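Local coordinates for protein exonuclease (PDB 3SYY) that digests double-stranded DNA with strict 5'-to-3' polarity, probably by magnesium-dependent hydrolysis in the manner of lambda exonuclease, at residues E133-K136 against Q137-T140; D174-I177 against A178-E181; M61-G64 against T65-P69; N38-A41 against E42-Q46. All coordinates share one frame; numbering follows the deposited sequence.

Along the chain the order is contact 4 (helix 34-49), contact 3 (helix 59-79), contact 1 (helix 132-145) and contact 2 (start of helix 174-205). All four are turns within single helices. Only contacts 1 and 2 touch one another, their centres about 11 Å apart, where Gln139 and Thr140 meet Leu176, Ile177 and Ile180. Contacts 1 and 3 have centres about 20 Å apart, yet each brings a side chain, Gln137 and Glu68, to about 4 Å from a bound magnesium ion. Contact 4 lies about 20 Å from contact 1 and about 26 Å from contact 3, centre to centre, and meets another subunit. The set thus spans metal site, helix packing and trimer interface.

Contact 1: E133-K136 against Q137-T140; sequences EYIK and QMQT
Beside the two-magnesium site of this PDDEXK-type nuclease, helix 132-145 sets Tyr134 and Gln137 next to each other, their side chains running the same way. With CG of Gln137 anti to the backbone N (chi1 177°) and the rest of the chain extended, OE1 arrives 3.4 Å from CD1 of Tyr134. Ring and amide planes are 47° apart. The same OE1 is hydrogen-bonded to Lys114 of the E-x-K sequence 112-114, which also makes a cation-pi contact with Tyr134, so one lysine, two residues after the magnesium ligand Glu112, contacts both. The Gln137 side chain comes within about 4 Å of a magnesium ion.

On another side of the helix Met138 turns back at its last torsion (chi3 -65°), laying CE 3.3 Å from the carbonyl O of Tyr134 and 4.1 Å from CD1 of Ile135. Lys136 O takes two bonds, from Thr140 N at 3.0 Å and from Thr140 OG1 at 2.8 Å, reaching it from opposite faces of the carbonyl plane; the hydroxyl proton is thereby used within the helix.

Ile135, Met138 and Gln139 rest on Ile170 of strand 165-171, the Gln139 amide bonds to Glu171 and Asp173, Thr140 and Gln139 carry helix 174-205, and Glu133, Lys136 and Thr140 meet helix 21-25.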
ATOM      1  N   GLU A 133      14.146  17.139   6.084  1.00 33.23           N
ATOM      2  CA  GLU A 133      13.619  16.494   7.297  1.00 33.16           C
ATOM      3  C   GLU A 133      14.751  16.001   8.203  1.00 31.97           C
ATOM      4  O   GLU A 133      14.591  15.965   9.452  1.00 30.66           O
ATOM      5  CB  GLU A 133      12.717  15.310   6.953  1.00 34.24           C
ATOM      6  CG  GLU A 133      13.444  14.254   6.126  1.00 38.82           C
ATOM      7  CD  GLU A 133      12.609  13.716   4.987  1.00 48.49           C
ATOM      8  OE1 GLU A 133      12.454  14.464   3.986  1.00 50.79           O
ATOM      9  OE2 GLU A 133      12.123  12.556   5.110  1.00 51.93           O
ATOM     10  N   TYR A 134      15.890  15.616   7.592  1.00 28.61           N
ATOM     11  CA  TYR A 134      17.001  15.129   8.396  1.00 27.12           C
ATOM     12  C   TYR A 134      17.827  16.267   8.958  1.00 26.52           C
ATOM     13  O   TYR A 134      18.418  16.100  10.022  1.00 26.06           O
ATOM     14  CB  TYR A 134      17.914  14.136   7.628  1.00 26.53           C
ATOM     15  CG  TYR A 134      17.213  12.890   7.169  1.00 26.68           C
ATOM     16  CD1 TYR A 134      16.177  12.321   7.910  1.00 26.89           C
ATOM     17  CD2 TYR A 134      17.571  12.299   5.972  1.00 28.49           C
ATOM     18  CE1 TYR A 134      15.523  11.153   7.467  1.00 30.21           C
ATOM     19  CE2 TYR A 134      16.955  11.155   5.507  1.00 29.96           C
ATOM     20  CZ  TYR A 134      15.915  10.589   6.268  1.00 30.90           C
ATOM     21  OH  TYR A 134      15.343   9.456   5.788  1.00 28.61           O
ATOM     22  N   ILE A 135      17.873  17.406   8.255  1.00 27.48           N
ATOM     23  CA  ILE A 135      18.433  18.633   8.860  1.00 29.01           C
ATOM     24  C   ILE A 135      17.632  18.960  10.171  1.00 29.01           C
ATOM     25  O   ILE A 135      18.203  19.251  11.222  1.00 29.33           O
ATOM     26  CB  ILE A 135      18.427  19.826   7.840  1.00 29.38           C
ATOM     27  CG1 ILE A 135      19.294  19.527   6.584  1.00 30.76           C
ATOM     28  CG2 ILE A 135      18.852  21.179   8.480  1.00 29.82           C
ATOM     29  CD1 ILE A 135      20.783  19.251   6.896  1.00 32.61           C
ATOM     30  N   LYS A 136      16.303  18.887  10.102  1.00 28.91           N
ATOM     31  CA  LYS A 136      15.494  19.143  11.297  1.00 29.09           C
ATOM     32  C   LYS A 136      15.776  18.142  12.397  1.00 27.60           C
ATOM     33  O   LYS A 136      15.932  18.525  13.537  1.00 27.98           O
ATOM     34  CB  LYS A 136      14.008  19.184  10.971  1.00 29.70           C
ATOM     35  CG  LYS A 136      13.665  20.433  10.101  1.00 33.43           C
ATOM     36  CD  LYS A 136      12.226  20.464   9.707  1.00 38.39           C
ATOM     37  CE  LYS A 136      11.925  21.802   9.015  1.00 39.38           C
ATOM     38  NZ  LYS A 136      12.405  21.706   7.584  1.00 45.72           N
ATOM     39  N   GLN A 137      15.913  16.878  12.038  1.00 25.68           N
ATOM     40  CA  GLN A 137      16.233  15.833  12.996  1.00 26.19           C
ATOM     41  C   GLN A 137      17.570  16.137  13.702  1.00 26.79           C
ATOM     42  O   GLN A 137      17.694  16.070  14.915  1.00 25.29           O
ATOM     43  CB  GLN A 137      16.340  14.505  12.262  1.00 25.41           C
ATOM     44  CG  GLN A 137      16.734  13.382  13.186  1.00 25.30           C
ATOM     45  CD  GLN A 137      16.926  12.072  12.454  1.00 27.41           C
ATOM     46  OE1 GLN A 137      17.051  12.032  11.225  1.00 29.30           O
ATOM     47  NE2 GLN A 137      16.899  10.986  13.200  1.00 26.46           N
ATOM     48  N   MET A 138      18.582  16.470  12.903  1.00 28.58           N
ATOM     49  CA  MET A 138      19.903  16.679  13.464  1.00 28.43           C
ATOM     50  C   MET A 138      20.004  17.980  14.261  1.00 27.61           C
ATOM     51  O   MET A 138      20.696  18.011  15.265  1.00 29.58           O
ATOM     52  CB  MET A 138      20.939  16.644  12.349  1.00 26.76           C
ATOM     53  CG  MET A 138      21.214  15.158  11.879  1.00 28.19           C
ATOM     54  SD  MET A 138      22.413  15.131  10.519  1.00 30.60           S
ATOM     55  CE  MET A 138      21.645  15.948   9.189  1.00 25.62           C
ATOM     56  N   GLN A 139      19.327  19.026  13.820  1.00 29.45           N
ATOM     57  CA  GLN A 139      19.334  20.278  14.624  1.00 31.14           C
ATOM     58  C   GLN A 139      18.666  20.009  15.954  1.00 31.56           C
ATOM     59  O   GLN A 139      19.116  20.509  16.988  1.00 32.90           O
ATOM     60  CB  GLN A 139      18.675  21.438  13.885  1.00 29.92           C
ATOM     61  CG  GLN A 139      19.480  21.920  12.644  1.00 33.37           C
ATOM     62  CD  GLN A 139      20.881  22.516  13.038  1.00 33.47           C
ATOM     63  OE1 GLN A 139      21.157  22.765  14.230  1.00 31.92           O
ATOM     64  NE2 GLN A 139      21.754  22.689  12.039  1.00 34.11           N
ATOM     65  N   THR A 140      17.601  19.185  15.951  1.00 30.89           N
ATOM     66  CA  THR A 140      16.933  18.798  17.191  1.00 29.55           C
ATOM     67  C   THR A 140      17.797  17.960  18.081  1.00 30.40           C
ATOM     68  O   THR A 140      17.762  18.102  19.314  1.00 29.63           O
ATOM     69  CB  THR A 140      15.645  17.971  16.902  1.00 29.85           C
ATOM     70  OG1 THR A 140      14.755  18.759  16.099  1.00 31.50           O
ATOM     71  CG2 THR A 140      14.964  17.532  18.207  1.00 28.79           C
TER

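Contact 2: D174-I177 against A178-E181; sequences DALI and AEIE
Ile177 runs alongside Glu181 in the first part of helix 174-205, both side chains pointing the same way; Ile177, Leu176 and Ala178 are the residues most buried by the adjoining turn. The CG2 branch of Ile177, anti to the backbone N, lies 3.6 Å from OE1 of Glu181, while CG of Glu181 sits 3.3 Å from the carbonyl O of Ile177. The methyl thus meets the carboxylate end of the extended glutamate, whose CB and CG lie against the Ile177 carbonyl.

Leu176 faces two partners. Its CG meets CD1 of Ile180 at 4.0 Å, the two side chains crossing at a slant, and its CD1 methyl touches the carboxylate of Glu179, 4.0 Å from OE1. The leucine carbonyl is covered as well, since CG1 of Ile180 comes within 3.2 Å of Leu176 O, which also accepts the Ile180 N-H at 2.8 Å.

Ala178 has only a methyl to offer, and its CB stands 3.5 Å from Asp174 O, the acceptor for its own N-H. The Asp174 carboxylate turns instead to a salt bridge with Arg172.

Ile177 and Ile180 form the inward side, packing on Gln139, Thr140 and Ala143 of helix 132-145, while Ile180 and Glu179 also reach helix 21-25 at Val21 and Met25.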
ATOM      1  N   ASP A 174      21.574  27.828  15.552  1.00 39.77           N
ATOM      2  CA  ASP A 174      20.761  28.350  16.668  1.00 41.20           C
ATOM      3  C   ASP A 174      19.438  28.992  16.241  1.00 40.69           C
ATOM      4  O   ASP A 174      18.449  28.862  16.950  1.00 42.20           O
ATOM      5  CB  ASP A 174      21.583  29.298  17.575  1.00 41.73           C
ATOM      6  CG  ASP A 174      22.567  28.550  18.452  1.00 44.11           C
ATOM      7  OD1 ASP A 174      23.577  29.148  18.861  1.00 47.07           O
ATOM      8  OD2 ASP A 174      22.338  27.362  18.755  1.00 46.14           O
ATOM      9  N   ALA A 175      19.403  29.646  15.089  1.00 41.01           N
ATOM     10  CA  ALA A 175      18.142  30.177  14.577  1.00 41.04           C
ATOM     11  C   ALA A 175      17.131  29.091  14.270  1.00 41.41           C
ATOM     12  O   ALA A 175      15.940  29.228  14.640  1.00 40.71           O
ATOM     13  CB  ALA A 175      18.360  31.044  13.346  1.00 41.50           C
ATOM     14  N   LEU A 176      17.576  28.015  13.597  1.00 39.82           N
ATOM     15  CA  LEU A 176      16.655  26.929  13.263  1.00 38.95           C
ATOM     16  C   LEU A 176      16.227  26.217  14.531  1.00 38.20           C
ATOM     17  O   LEU A 176      15.049  25.869  14.676  1.00 38.11           O
ATOM     18  CB  LEU A 176      17.252  25.929  12.253  1.00 39.47           C
ATOM     19  CG  LEU A 176      16.271  24.843  11.743  1.00 39.70           C
ATOM     20  CD1 LEU A 176      14.951  25.418  11.253  1.00 40.55           C
ATOM     21  CD2 LEU A 176      16.901  24.000  10.644  1.00 38.94           C
ATOM     22  N   ILE A 177      17.176  25.978  15.432  1.00 36.29           N
ATOM     23  CA  ILE A 177      16.856  25.401  16.702  1.00 36.06           C
ATOM     24  C   ILE A 177      15.777  26.245  17.460  1.00 36.37           C
ATOM     25  O   ILE A 177      14.850  25.675  18.006  1.00 33.69           O
ATOM     26  CB  ILE A 177      18.137  25.172  17.532  1.00 37.07           C
ATOM     27  CG1 ILE A 177      18.933  23.982  16.949  1.00 35.24           C
ATOM     28  CG2 ILE A 177      17.831  24.943  19.033  1.00 37.16           C
ATOM     29  CD1 ILE A 177      20.288  23.761  17.624  1.00 36.31           C
ATOM     30  N   ALA A 178      15.885  27.577  17.456  1.00 36.46           N
ATOM     31  CA  ALA A 178      14.913  28.379  18.238  1.00 37.78           C
ATOM     32  C   ALA A 178      13.531  28.211  17.611  1.00 38.31           C
ATOM     33  O   ALA A 178      12.534  28.058  18.327  1.00 38.99           O
ATOM     34  CB  ALA A 178      15.328  29.837  18.301  1.00 38.16           C
ATOM     35  N   GLU A 179      13.486  28.188  16.281  1.00 38.18           N
ATOM     36  CA  GLU A 179      12.249  28.001  15.537  1.00 39.99           C
ATOM     37  C   GLU A 179      11.634  26.607  15.767  1.00 38.99           C
ATOM     38  O   GLU A 179      10.426  26.501  15.999  1.00 38.77           O
ATOM     39  CB  GLU A 179      12.517  28.295  14.072  1.00 41.41           C
ATOM     40  CG  GLU A 179      11.450  27.925  13.080  1.00 47.36           C
ATOM     41  CD  GLU A 179      11.965  28.093  11.643  1.00 57.10           C
ATOM     42  OE1 GLU A 179      12.940  28.870  11.437  1.00 60.32           O
ATOM     43  OE2 GLU A 179      11.402  27.443  10.722  1.00 60.44           O
ATOM     44  N   ILE A 180      12.467  25.563  15.774  1.00 37.48           N
ATOM     45  CA  ILE A 180      12.034  24.196  16.122  1.00 35.91           C
ATOM     46  C   ILE A 180      11.431  24.174  17.529  1.00 36.45           C
ATOM     47  O   ILE A 180      10.351  23.610  17.748  1.00 35.41           O
ATOM     48  CB  ILE A 180      13.211  23.184  16.074  1.00 36.03           C
ATOM     49  CG1 ILE A 180      13.658  22.961  14.619  1.00 34.78           C
ATOM     50  CG2 ILE A 180      12.812  21.834  16.692  1.00 33.60           C
ATOM     51  CD1 ILE A 180      15.034  22.163  14.509  1.00 29.78           C
ATOM     52  N   GLU A 181      12.135  24.786  18.477  1.00 35.28           N
ATOM     53  CA  GLU A 181      11.699  24.719  19.859  1.00 35.73           C
ATOM     54  C   GLU A 181      10.349  25.469  19.984  1.00 35.39           C
ATOM     55  O   GLU A 181       9.501  25.043  20.714  1.00 36.14           O
ATOM     56  CB  GLU A 181      12.787  25.279  20.792  1.00 36.70           C
ATOM     57  CG  GLU A 181      14.028  24.366  20.876  1.00 37.35           C
ATOM     58  CD  GLU A 181      15.163  24.914  21.736  1.00 40.59           C
ATOM     59  OE1 GLU A 181      16.106  24.163  22.056  1.00 39.07           O
ATOM     60  OE2 GLU A 181      15.116  26.082  22.102  1.00 41.07           O
TER

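Contact 3: M61-G64 against T65-P69; sequences MQRG and TELEP
Leu67 meets Arg63 one turn back, the two side chains running alongside each other. From the start, CB of Leu67 lies over the preceding turn, 3.6 Å from the carbonyl O of Gly64 and slightly farther from that of Arg63. CG stands roughly anti to the backbone N (chi1 -160°), and from it the CD2 branch reaches the guanidinium group. There CD2 is 3.3 Å from NH1 of Arg63, a close approach, and 3.8 Å from NH2, meeting the flat group at a slant. The arginine tip is held from beyond the helix by a salt bridge between NH1 and Asp157, a residue that the Leu67 side chain also touches; methyl and carboxylate together probably limit where the guanidinium can lie.

These residues belong to helix 59-79 of the YqaJ-like nuclease fold, just ahead of a kink. Leu67 N is shared between Arg63 O at 3.0 Å and Gly64 O at 3.1 Å, both bonds bent and the second one weak; the regular pattern fades here, and Pro69 has no N-H to offer. Before this point the turns are regular, with Thr65 N bonded to Met61 O and Glu66 N to Gln62 O.

Gln62 and Glu66 extend in the same direction on another side, CG of the glutamine 4.1 Å from OE1 of the glutamate, with amide and carboxylate planes 69° apart. Beyond the shared bond, Glu68 touches Asp102, a magnesium ligand, and its carboxylate forms a salt bridge to Arg72, the side chain ending about 4 Å from a magnesium ion.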
ATOM      1  N   MET A  61      13.660  -1.222   5.675  1.00 53.59           N
ATOM      2  CA  MET A  61      13.816  -0.691   7.031  1.00 52.97           C
ATOM      3  C   MET A  61      14.566  -1.658   7.918  1.00 51.87           C
ATOM      4  O   MET A  61      15.481  -1.263   8.635  1.00 51.49           O
ATOM      5  CB  MET A  61      12.463  -0.358   7.670  1.00 53.77           C
ATOM      6  CG  MET A  61      12.222   1.123   7.877  1.00 56.93           C
ATOM      7  SD  MET A  61      10.476   1.604   7.679  1.00 65.73           S
ATOM      8  CE  MET A  61      10.409   2.067   5.928  1.00 63.23           C
ATOM      9  N   GLN A  62      14.179  -2.923   7.882  1.00 50.41           N
ATOM     10  CA  GLN A  62      14.835  -3.922   8.705  1.00 49.83           C
ATOM     11  C   GLN A  62      16.305  -4.119   8.270  1.00 48.47           C
ATOM     12  O   GLN A  62      17.208  -4.196   9.115  1.00 47.55           O
ATOM     13  CB  GLN A  62      14.066  -5.235   8.632  1.00 51.22           C
ATOM     14  CG  GLN A  62      14.696  -6.402   9.412  1.00 54.64           C
ATOM     15  CD  GLN A  62      13.719  -7.548   9.672  1.00 60.64           C
ATOM     16  OE1 GLN A  62      12.493  -7.354   9.715  1.00 62.35           O
ATOM     17  NE2 GLN A  62      14.262  -8.753   9.859  1.00 62.21           N
ATOM     18  N   ARG A  63      16.520  -4.215   6.956  1.00 46.59           N
ATOM     19  CA  ARG A  63      17.855  -4.426   6.398  1.00 45.83           C
ATOM     20  C   ARG A  63      18.728  -3.239   6.838  1.00 44.47           C
ATOM     21  O   ARG A  63      19.842  -3.426   7.336  1.00 45.00           O
ATOM     22  CB  ARG A  63      17.795  -4.524   4.871  1.00 45.38           C
ATOM     23  CG  ARG A  63      19.166  -4.799   4.238  1.00 47.40           C
ATOM     24  CD  ARG A  63      19.262  -4.122   2.892  1.00 48.73           C
ATOM     25  NE  ARG A  63      20.657  -3.824   2.589  1.00 54.44           N
ATOM     26  CZ  ARG A  63      21.257  -2.658   2.838  1.00 50.71           C
ATOM     27  NH1 ARG A  63      22.535  -2.539   2.512  1.00 51.69           N
ATOM     28  NH2 ARG A  63      20.586  -1.626   3.384  1.00 41.54           N
ATOM     29  N   GLY A  64      18.163  -2.043   6.715  1.00 43.33           N
ATOM     30  CA  GLY A  64      18.759  -0.797   7.160  1.00 42.65           C
ATOM     31  C   GLY A  64      19.217  -0.761   8.605  1.00 42.65           C
ATOM     32  O   GLY A  64      20.378  -0.416   8.876  1.00 42.80           O
ATOM     33  N   THR A  65      18.316  -1.108   9.527  1.00 41.09           N
ATOM     34  CA  THR A  65      18.597  -1.130  10.966  1.00 40.95           C
ATOM     35  C   THR A  65      19.726  -2.087  11.262  1.00 39.31           C
ATOM     36  O   THR A  65      20.606  -1.772  12.077  1.00 38.24           O
ATOM     37  CB  THR A  65      17.320  -1.513  11.814  1.00 42.13           C
ATOM     38  OG1 THR A  65      16.300  -0.539  11.553  1.00 44.79           O
ATOM     39  CG2 THR A  65      17.604  -1.485  13.291  1.00 42.49           C
ATOM     40  N   GLU A  66      19.722  -3.231  10.578  1.00 36.77           N
ATOM     41  CA  GLU A  66      20.750  -4.228  10.787  1.00 37.39           C
ATOM     42  C   GLU A  66      22.119  -3.804  10.269  1.00 34.68           C
ATOM     43  O   GLU A  66      23.131  -4.275  10.762  1.00 36.33           O
ATOM     44  CB  GLU A  66      20.369  -5.555  10.151  1.00 38.33           C
ATOM     45  CG  GLU A  66      19.512  -6.399  11.098  1.00 44.81           C
ATOM     46  CD  GLU A  66      19.138  -7.719  10.507  1.00 51.72           C
ATOM     47  OE1 GLU A  66      18.620  -7.715   9.368  1.00 56.05           O
ATOM     48  OE2 GLU A  66      19.334  -8.759  11.186  1.00 56.88           O
ATOM     49  N   LEU A  67      22.134  -2.963   9.257  1.00 33.34           N
ATOM     50  CA  LEU A  67      23.404  -2.431   8.700  1.00 31.71           C
ATOM     51  C   LEU A  67      23.996  -1.266   9.510  1.00 32.29           C
ATOM     52  O   LEU A  67      25.167  -0.870   9.301  1.00 31.02           O
ATOM     53  CB  LEU A  67      23.209  -1.965   7.277  1.00 30.00           C
ATOM     54  CG  LEU A  67      24.439  -1.820   6.343  1.00 28.72           C
ATOM     55  CD1 LEU A  67      25.093  -3.189   6.060  1.00 31.66           C
ATOM     56  CD2 LEU A  67      23.972  -1.132   5.069  1.00 30.56           C
ATOM     57  N   GLU A  68      23.214  -0.655  10.378  1.00 30.46           N
ATOM     58  CA  GLU A  68      23.721   0.594  10.969  1.00 33.10           C
ATOM     59  C   GLU A  68      25.050   0.392  11.803  1.00 32.68           C
ATOM     60  O   GLU A  68      25.927   1.253  11.774  1.00 32.62           O
ATOM     61  CB  GLU A  68      22.590   1.322  11.718  1.00 34.20           C
ATOM     62  CG  GLU A  68      22.952   2.371  12.773  1.00 38.68           C
ATOM     63  CD  GLU A  68      21.714   2.659  13.663  1.00 47.33           C
ATOM     64  OE1 GLU A  68      20.585   2.844  13.078  1.00 44.09           O
ATOM     65  OE2 GLU A  68      21.885   2.634  14.924  1.00 47.66           O
ATOM     66  N   PRO A  69      25.209  -0.740  12.491  1.00 32.83           N
ATOM     67  CA  PRO A  69      26.526  -0.876  13.125  1.00 32.89           C
ATOM     68  C   PRO A  69      27.709  -1.061  12.164  1.00 32.08           C
ATOM     69  O   PRO A  69      28.833  -0.825  12.586  1.00 30.84           O
ATOM     70  CB  PRO A  69      26.394  -2.115  13.965  1.00 32.85           C
ATOM     71  CG  PRO A  69      25.168  -2.835  13.442  1.00 36.60           C
ATOM     72  CD  PRO A  69      24.275  -1.807  12.896  1.00 32.70           C
TER

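Contact 4: N38-A41 against E42-Q46; sequences NYMA and ELICQ
Tyr39 and Leu43, one turn apart in helix 34-49, meet with the leucine over a face of the ring. Leu43 CD1 stands 4.0 Å from the centroid of the Tyr39 ring and 20° off its normal, a CH-pi contact, displaced toward the rim on the CZ side. The other methyl, CD2, lies 3.8 Å from CE1 of Tyr39, so both branches lean on the aromatic. CG of Tyr39 is anti to the backbone N (chi1 -171°), a setting that swings the ring forward along the helix to where Leu43 can cover it. Farther out its OH is hydrogen-bonded to the backbone N of Thr17.

Glu42 comes to the same ring from its edge. OE1 lies near the ring plane, 4.1 Å from CD1 of Tyr39, the two side chains cross at about a right angle, and carboxylate and ring planes are 66° apart. A salt bridge from OE1 to Arg20 anchors this carboxylate, and Arg20 touches Tyr39 too.

Met40 and Ile44 cross at a slant on another side: CG of Met40, anti to the backbone N, lies 3.8 Å from CD1 of Ile44, and the bend at chi2 leaves SD 4.1 Å from the same methyl. Ile44 CG1 also sits 3.3 Å from the carbonyl O of Met40, which accepts the Ile44 N-H at 2.9 Å. Both side chains pack on helix 174-205, at Phe187, Glu190, Leu191 and Glu194.

Ala41, Ile44 and Cys45 meet Trp119 and Thr118 of a second subunit, making this an interface helix, consistent with the ring-shaped trimer known from lambda exonuclease.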
ATOM      1  N   ASN A  38      -1.706  14.097  11.970  1.00 30.78           N
ATOM      2  CA  ASN A  38      -1.586  12.635  12.155  1.00 30.46           C
ATOM      3  C   ASN A  38      -0.610  12.265  13.266  1.00 29.91           C
ATOM      4  O   ASN A  38      -0.855  11.344  14.023  1.00 28.32           O
ATOM      5  CB  ASN A  38      -1.164  11.932  10.835  1.00 33.14           C
ATOM      6  CG  ASN A  38      -2.236  12.026   9.768  1.00 38.13           C
ATOM      7  OD1 ASN A  38      -3.420  12.141  10.088  1.00 41.54           O
ATOM      8  ND2 ASN A  38      -1.830  12.007   8.496  1.00 42.27           N
ATOM      9  N   TYR A  39       0.507  12.990  13.367  1.00 29.07           N
ATOM     10  CA  TYR A  39       1.450  12.740  14.473  1.00 29.40           C
ATOM     11  C   TYR A  39       0.800  13.116  15.805  1.00 28.74           C
ATOM     12  O   TYR A  39       0.935  12.412  16.769  1.00 28.99           O
ATOM     13  CB  TYR A  39       2.724  13.585  14.260  1.00 30.00           C
ATOM     14  CG  TYR A  39       3.866  13.265  15.195  1.00 28.44           C
ATOM     15  CD1 TYR A  39       4.106  11.962  15.607  1.00 26.56           C
ATOM     16  CD2 TYR A  39       4.721  14.276  15.644  1.00 27.54           C
ATOM     17  CE1 TYR A  39       5.184  11.670  16.461  1.00 30.50           C
ATOM     18  CE2 TYR A  39       5.779  13.985  16.481  1.00 27.82           C
ATOM     19  CZ  TYR A  39       6.013  12.725  16.884  1.00 24.42           C
ATOM     20  OH  TYR A  39       7.068  12.460  17.724  1.00 27.80           O
ATOM     21  N   MET A  40       0.120  14.255  15.833  1.00 30.18           N
ATOM     22  CA  MET A  40      -0.588  14.687  17.065  1.00 31.63           C
ATOM     23  C   MET A  40      -1.532  13.563  17.555  1.00 30.97           C
ATOM     24  O   MET A  40      -1.486  13.165  18.719  1.00 30.26           O
ATOM     25  CB  MET A  40      -1.286  15.992  16.748  1.00 31.66           C
ATOM     26  CG  MET A  40      -2.441  16.317  17.626  1.00 38.30           C
ATOM     27  SD  MET A  40      -1.912  17.416  18.879  1.00 44.05           S
ATOM     28  CE  MET A  40      -1.370  18.843  17.949  1.00 42.91           C
ATOM     29  N   ALA A  41      -2.311  12.975  16.624  1.00 30.85           N
ATOM     30  CA  ALA A  41      -3.222  11.878  16.941  1.00 30.13           C
ATOM     31  C   ALA A  41      -2.443  10.683  17.471  1.00 29.45           C
ATOM     32  O   ALA A  41      -2.835  10.037  18.454  1.00 29.62           O
ATOM     33  CB  ALA A  41      -4.079  11.506  15.692  1.00 29.43           C
ATOM     34  N   GLU A  42      -1.286  10.389  16.863  1.00 29.12           N
ATOM     35  CA  GLU A  42      -0.487   9.285  17.334  1.00 28.94           C
ATOM     36  C   GLU A  42      -0.046   9.495  18.789  1.00 28.02           C
ATOM     37  O   GLU A  42      -0.053   8.555  19.600  1.00 27.96           O
ATOM     38  CB  GLU A  42       0.829   9.182  16.516  1.00 30.19           C
ATOM     39  CG  GLU A  42       0.859   8.262  15.344  1.00 35.01           C
ATOM     40  CD  GLU A  42       2.217   8.389  14.623  1.00 36.27           C
ATOM     41  OE1 GLU A  42       2.241   9.005  13.548  1.00 40.03           O
ATOM     42  OE2 GLU A  42       3.215   7.928  15.196  1.00 38.26           O
ATOM     43  N   LEU A  43       0.435  10.695  19.094  1.00 28.77           N
ATOM     44  CA  LEU A  43       0.938  10.960  20.456  1.00 28.51           C
ATOM     45  C   LEU A  43      -0.237  11.018  21.489  1.00 28.27           C
ATOM     46  O   LEU A  43      -0.092  10.566  22.629  1.00 29.97           O
ATOM     47  CB  LEU A  43       1.722  12.252  20.451  1.00 28.78           C
ATOM     48  CG  LEU A  43       2.994  12.195  19.579  1.00 29.05           C
ATOM     49  CD1 LEU A  43       3.848  13.427  19.877  1.00 29.76           C
ATOM     50  CD2 LEU A  43       3.762  10.980  19.909  1.00 26.30           C
ATOM     51  N   ILE A  44      -1.384  11.542  21.071  1.00 28.87           N
ATOM     52  CA  ILE A  44      -2.596  11.523  21.958  1.00 29.86           C
ATOM     53  C   ILE A  44      -2.933  10.099  22.353  1.00 29.01           C
ATOM     54  O   ILE A  44      -3.061   9.780  23.553  1.00 28.85           O
ATOM     55  CB  ILE A  44      -3.797  12.227  21.320  1.00 29.33           C
ATOM     56  CG1 ILE A  44      -3.502  13.717  21.252  1.00 31.08           C
ATOM     57  CG2 ILE A  44      -5.117  11.925  22.135  1.00 32.69           C
ATOM     58  CD1 ILE A  44      -4.395  14.498  20.294  1.00 28.63           C
ATOM     59  N   CYS A  45      -3.021   9.211  21.358  1.00 28.61           N
ATOM     60  CA  CYS A  45      -3.357   7.835  21.643  1.00 28.83           C
ATOM     61  C   CYS A  45      -2.285   7.140  22.508  1.00 29.54           C
ATOM     62  O   CYS A  45      -2.604   6.322  23.349  1.00 29.57           O
ATOM     63  CB  CYS A  45      -3.673   7.037  20.343  1.00 27.89           C
ATOM     64  SG  CYS A  45      -5.026   7.818  19.407  1.00 32.64           S
ATOM     65  N   GLN A  46      -0.996   7.430  22.275  1.00 29.31           N
ATOM     66  CA  GLN A  46       0.038   6.855  23.131  1.00 28.59           C
ATOM     67  C   GLN A  46      -0.129   7.285  24.598  1.00 28.50           C
ATOM     68  O   GLN A  46      -0.044   6.475  25.476  1.00 28.92           O
ATOM     69  CB  GLN A  46       1.447   7.273  22.644  1.00 28.47           C
ATOM     70  CG  GLN A  46       1.859   6.534  21.359  1.00 31.01           C
ATOM     71  CD  GLN A  46       3.271   6.910  20.848  1.00 33.04           C
ATOM     72  OE1 GLN A  46       4.070   7.495  21.560  1.00 33.15           O
ATOM     73  NE2 GLN A  46       3.524   6.621  19.589  1.00 36.17           N
TER